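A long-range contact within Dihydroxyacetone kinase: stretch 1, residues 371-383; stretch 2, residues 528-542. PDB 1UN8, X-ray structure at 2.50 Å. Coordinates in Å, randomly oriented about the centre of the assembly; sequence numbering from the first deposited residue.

Stretch 1, residues 371-383: DLETHLNALDAKV
Stretch 2 528-542: LLGNMDPGAQRLAMV

This is a mainly apolar packing contact between two roughly antiparallel helices and the loop leading into the second, with no clear hydrogen bond across it. The axes of helix 373-381 and helix 534-542 approach to 9.7 Å, and their N-to-C directions differ by 151°. The register is set where Leu376 CA lies 5.2 Å from Pro534 CA. Together the stretches bury 537 Å².

Both helices have regular backbone bonding, including Leu376 N to Leu372 O (2.8 Å) and Arg538 N to Pro534 O (2.8 Å). Before the second helix, Met532 (-79/137) and Asp533 (-69/132) are extended. Asp533 is the N-cap: Asp533 OD2 accepts from Ala536 N at 3.1 Å. Pro534 suits the first turn, where its nitrogen has no hydrogen to donate.

Leu372, just before the first helix, and Leu376 and Leu379 within it meet the second stretch, all with chi1 m and chi2 t. Leu376, Leu379 and Pro534 are buried, and their apolar side chains leave no polar group unpaired there. Leu379 is the most covered residue. Leu379 CB lies 3.8 Å from Pro534 CG, its CD1 4.3 Å from Met532 CB, and its CD2 3.5 Å from Leu529 O. Pro534 CG also sits 3.5 Å from Asp380 N, so the compact ring packs closely against the helix backbone. Leu376 places CD2 4.1 Å from Pro534 CB and CD1 3.6 Å from Arg538 CB; Arg538 is not modelled beyond CB. Leu372 CD1 reaches Met541 CB at 3.8 Å.

Gln537 (chi1 t, chi2 p) points toward the first helix. Gln537 CG packs 3.7 Å from Leu376 CD2. Its amide reaches the edge of the exposed His375 ring (chi1 t, chi2 60°), with Gln537 NE2 3.3 Å from His375 NE2.

Near the end of stretch 1, Lys382 (m, m, t, t) lays its aliphatic chain beside Gly530, with Lys382 CG 3.2 Å from Gly530 O.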

# COMPACT_ATOMS: atom_id res chain seq x y z
N ASP A 371 -42.64 -19.18 28.58
CA ASP A 371 -42.52 -19.45 30.01
C ASP A 371 -41.08 -19.65 30.48
O ASP A 371 -40.75 -19.33 31.63
CB ASP A 371 -43.32 -20.70 30.37
CG ASP A 371 -44.82 -20.51 30.22
OD1 ASP A 371 -45.55 -21.53 30.29
OD2 ASP A 371 -45.26 -19.36 30.05
N LEU A 372 -40.24 -20.18 29.60
CA LEU A 372 -38.85 -20.47 29.92
C LEU A 372 -37.87 -19.30 29.90
O LEU A 372 -36.67 -19.50 30.15
CB LEU A 372 -38.33 -21.55 28.98
CG LEU A 372 -38.93 -22.96 29.10
CD1 LEU A 372 -38.65 -23.75 27.84
CD2 LEU A 372 -38.33 -23.65 30.31
N GLU A 373 -38.35 -18.09 29.63
CA GLU A 373 -37.46 -16.93 29.52
C GLU A 373 -36.37 -16.78 30.58
O GLU A 373 -35.18 -16.83 30.26
CB GLU A 373 -38.25 -15.62 29.45
CG GLU A 373 -37.36 -14.40 29.17
CD GLU A 373 -38.14 -13.11 28.95
OE1 GLU A 373 -37.50 -12.07 28.71
OE2 GLU A 373 -39.39 -13.13 29.01
N THR A 374 -36.76 -16.58 31.83
CA THR A 374 -35.78 -16.40 32.87
C THR A 374 -34.87 -17.61 33.10
O THR A 374 -33.68 -17.45 33.36
CB THR A 374 -36.46 -15.98 34.19
OG1 THR A 374 -35.52 -16.07 35.27
CG2 THR A 374 -37.68 -16.85 34.47
N HIS A 375 -35.43 -18.82 33.01
CA HIS A 375 -34.62 -20.02 33.20
C HIS A 375 -33.56 -20.14 32.11
O HIS A 375 -32.40 -20.47 32.39
CB HIS A 375 -35.48 -21.28 33.21
CG HIS A 375 -34.69 -22.55 33.29
ND1 HIS A 375 -33.86 -22.84 34.35
CD2 HIS A 375 -34.59 -23.60 32.43
CE1 HIS A 375 -33.28 -24.01 34.14
NE2 HIS A 375 -33.70 -24.49 32.98
N LEU A 376 -33.95 -19.87 30.87
CA LEU A 376 -33.01 -19.96 29.76
C LEU A 376 -31.95 -18.86 29.82
O LEU A 376 -30.83 -19.05 29.32
CB LEU A 376 -33.76 -19.94 28.42
CG LEU A 376 -34.63 -21.18 28.14
CD1 LEU A 376 -35.28 -21.06 26.78
CD2 LEU A 376 -33.79 -22.44 28.20
N ASN A 377 -32.29 -17.72 30.42
CA ASN A 377 -31.32 -16.64 30.54
C ASN A 377 -30.29 -17.05 31.58
O ASN A 377 -29.08 -16.86 31.40
CB ASN A 377 -31.98 -15.33 30.96
CG ASN A 377 -32.73 -14.66 29.83
OD1 ASN A 377 -32.32 -14.74 28.67
ND2 ASN A 377 -33.82 -13.97 30.15
N ALA A 378 -30.78 -17.64 32.66
CA ALA A 378 -29.92 -18.12 33.74
C ALA A 378 -28.88 -19.09 33.18
O ALA A 378 -27.70 -18.97 33.47
CB ALA A 378 -30.77 -18.80 34.81
N LEU A 379 -29.33 -20.04 32.37
CA LEU A 379 -28.42 -21.01 31.80
C LEU A 379 -27.45 -20.32 30.86
O LEU A 379 -26.26 -20.62 30.85
CB LEU A 379 -29.18 -22.09 31.02
CG LEU A 379 -30.05 -23.06 31.82
CD1 LEU A 379 -30.72 -24.03 30.86
CD2 LEU A 379 -29.20 -23.82 32.84
N ASP A 380 -27.96 -19.37 30.08
CA ASP A 380 -27.11 -18.66 29.13
C ASP A 380 -26.11 -17.74 29.82
O ASP A 380 -25.02 -17.52 29.30
CB ASP A 380 -27.98 -17.85 28.16
CG ASP A 380 -27.23 -17.46 26.89
OD1 ASP A 380 -26.49 -18.32 26.35
OD2 ASP A 380 -27.38 -16.31 26.43
N ALA A 381 -26.47 -17.23 30.99
CA ALA A 381 -25.60 -16.33 31.74
C ALA A 381 -24.29 -16.99 32.17
O ALA A 381 -23.26 -16.32 32.31
CB ALA A 381 -26.34 -15.80 32.98
N LYS A 382 -24.32 -18.31 32.38
CA LYS A 382 -23.14 -19.06 32.80
C LYS A 382 -21.91 -18.76 31.94
O LYS A 382 -20.83 -18.46 32.47
CB LYS A 382 -23.42 -20.57 32.78
CG LYS A 382 -24.39 -21.05 33.86
CD LYS A 382 -23.82 -20.83 35.26
CE LYS A 382 -24.74 -21.40 36.32
NZ LYS A 382 -24.20 -21.22 37.70
N VAL A 383 -22.05 -18.85 30.62
CA VAL A 383 -20.94 -18.57 29.73
C VAL A 383 -21.34 -17.58 28.63
O VAL A 383 -20.53 -16.76 28.19
CB VAL A 383 -20.41 -19.87 29.08
CG1 VAL A 383 -21.51 -20.52 28.25
CG2 VAL A 383 -19.19 -19.57 28.23
N LEU A 528 -24.78 -30.87 37.49
CA LEU A 528 -24.37 -30.21 36.25
C LEU A 528 -25.51 -29.70 35.36
O LEU A 528 -25.30 -29.45 34.17
CB LEU A 528 -23.54 -31.16 35.38
CG LEU A 528 -22.24 -31.68 36.00
CD1 LEU A 528 -21.52 -32.61 35.04
CD2 LEU A 528 -21.34 -30.53 36.42
N LEU A 529 -26.71 -29.55 35.93
CA LEU A 529 -27.85 -29.07 35.16
C LEU A 529 -27.75 -27.58 34.87
O LEU A 529 -28.53 -27.02 34.09
CB LEU A 529 -29.17 -29.36 35.89
CG LEU A 529 -29.60 -30.83 36.04
CD1 LEU A 529 -30.92 -30.88 36.80
CD2 LEU A 529 -29.72 -31.49 34.67
N GLY A 530 -26.77 -26.92 35.50
CA GLY A 530 -26.56 -25.50 35.29
C GLY A 530 -25.61 -25.25 34.14
O GLY A 530 -25.33 -24.10 33.78
N ASN A 531 -25.09 -26.33 33.56
CA ASN A 531 -24.16 -26.26 32.44
C ASN A 531 -24.88 -26.66 31.16
O ASN A 531 -24.23 -26.92 30.13
CB ASN A 531 -22.97 -27.21 32.65
CG ASN A 531 -22.04 -26.76 33.76
OD1 ASN A 531 -21.60 -25.60 33.80
ND2 ASN A 531 -21.70 -27.69 34.65
N MET A 532 -26.21 -26.71 31.20
CA MET A 532 -26.98 -27.11 30.03
C MET A 532 -27.12 -25.96 29.05
O MET A 532 -27.36 -24.81 29.46
CB MET A 532 -28.37 -27.61 30.43
CG MET A 532 -29.13 -28.27 29.28
SD MET A 532 -30.67 -29.04 29.80
CE MET A 532 -30.14 -30.70 30.15
N ASP A 533 -26.95 -26.25 27.77
CA ASP A 533 -27.10 -25.23 26.75
C ASP A 533 -28.57 -24.83 26.67
O ASP A 533 -29.45 -25.68 26.62
CB ASP A 533 -26.65 -25.75 25.39
CG ASP A 533 -26.97 -24.79 24.27
OD1 ASP A 533 -26.46 -23.65 24.31
OD2 ASP A 533 -27.74 -25.18 23.36
N PRO A 534 -28.86 -23.52 26.68
CA PRO A 534 -30.24 -23.03 26.61
C PRO A 534 -30.98 -23.53 25.37
O PRO A 534 -32.14 -23.96 25.44
CB PRO A 534 -30.07 -21.52 26.61
CG PRO A 534 -28.80 -21.33 27.36
CD PRO A 534 -27.92 -22.39 26.78
N GLY A 535 -30.31 -23.47 24.22
CA GLY A 535 -30.92 -23.92 22.99
C GLY A 535 -31.46 -25.33 23.11
O GLY A 535 -32.64 -25.57 22.88
N ALA A 536 -30.59 -26.26 23.48
CA ALA A 536 -30.96 -27.65 23.62
C ALA A 536 -32.11 -27.84 24.61
O ALA A 536 -33.12 -28.50 24.30
CB ALA A 536 -29.75 -28.46 24.07
N GLN A 537 -31.96 -27.26 25.80
CA GLN A 537 -32.99 -27.36 26.83
C GLN A 537 -34.34 -26.85 26.29
O GLN A 537 -35.37 -27.51 26.44
CB GLN A 537 -32.57 -26.57 28.08
CG GLN A 537 -33.71 -26.02 28.93
CD GLN A 537 -34.34 -27.04 29.84
OE1 GLN A 537 -34.19 -28.25 29.65
NE2 GLN A 537 -35.06 -26.56 30.83
N ARG A 538 -34.33 -25.68 25.67
CA ARG A 538 -35.55 -25.10 25.12
C ARG A 538 -36.21 -26.08 24.16
O ARG A 538 -37.43 -26.28 24.16
CB ARG A 538 -35.24 -23.81 24.39
N LEU A 539 -35.38 -26.72 23.36
CA LEU A 539 -35.83 -27.67 22.39
C LEU A 539 -36.44 -28.89 23.06
O LEU A 539 -37.51 -29.36 22.69
CB LEU A 539 -34.66 -28.08 21.55
CG LEU A 539 -35.03 -28.31 20.12
CD1 LEU A 539 -33.95 -27.69 19.24
CD2 LEU A 539 -35.22 -29.81 19.89
N ALA A 540 -35.74 -29.40 24.07
CA ALA A 540 -36.21 -30.57 24.79
C ALA A 540 -37.53 -30.28 25.49
O ALA A 540 -38.41 -31.14 25.55
CB ALA A 540 -35.15 -31.02 25.80
N MET A 541 -37.69 -29.08 26.02
CA MET A 541 -38.92 -28.77 26.71
C MET A 541 -40.08 -28.64 25.72
O MET A 541 -41.22 -28.96 26.04
CB MET A 541 -38.75 -27.49 27.53
CG MET A 541 -37.75 -27.65 28.65
SD MET A 541 -38.15 -29.05 29.75
CE MET A 541 -37.11 -30.38 29.08
N VAL A 542 -39.78 -28.19 24.51
CA VAL A 542 -40.82 -28.06 23.51
C VAL A 542 -41.38 -29.45 23.23
O VAL A 542 -42.58 -29.68 23.33
CB VAL A 542 -40.28 -27.44 22.22
CG1 VAL A 542 -41.29 -27.62 21.09
CG2 VAL A 542 -40.01 -25.96 22.43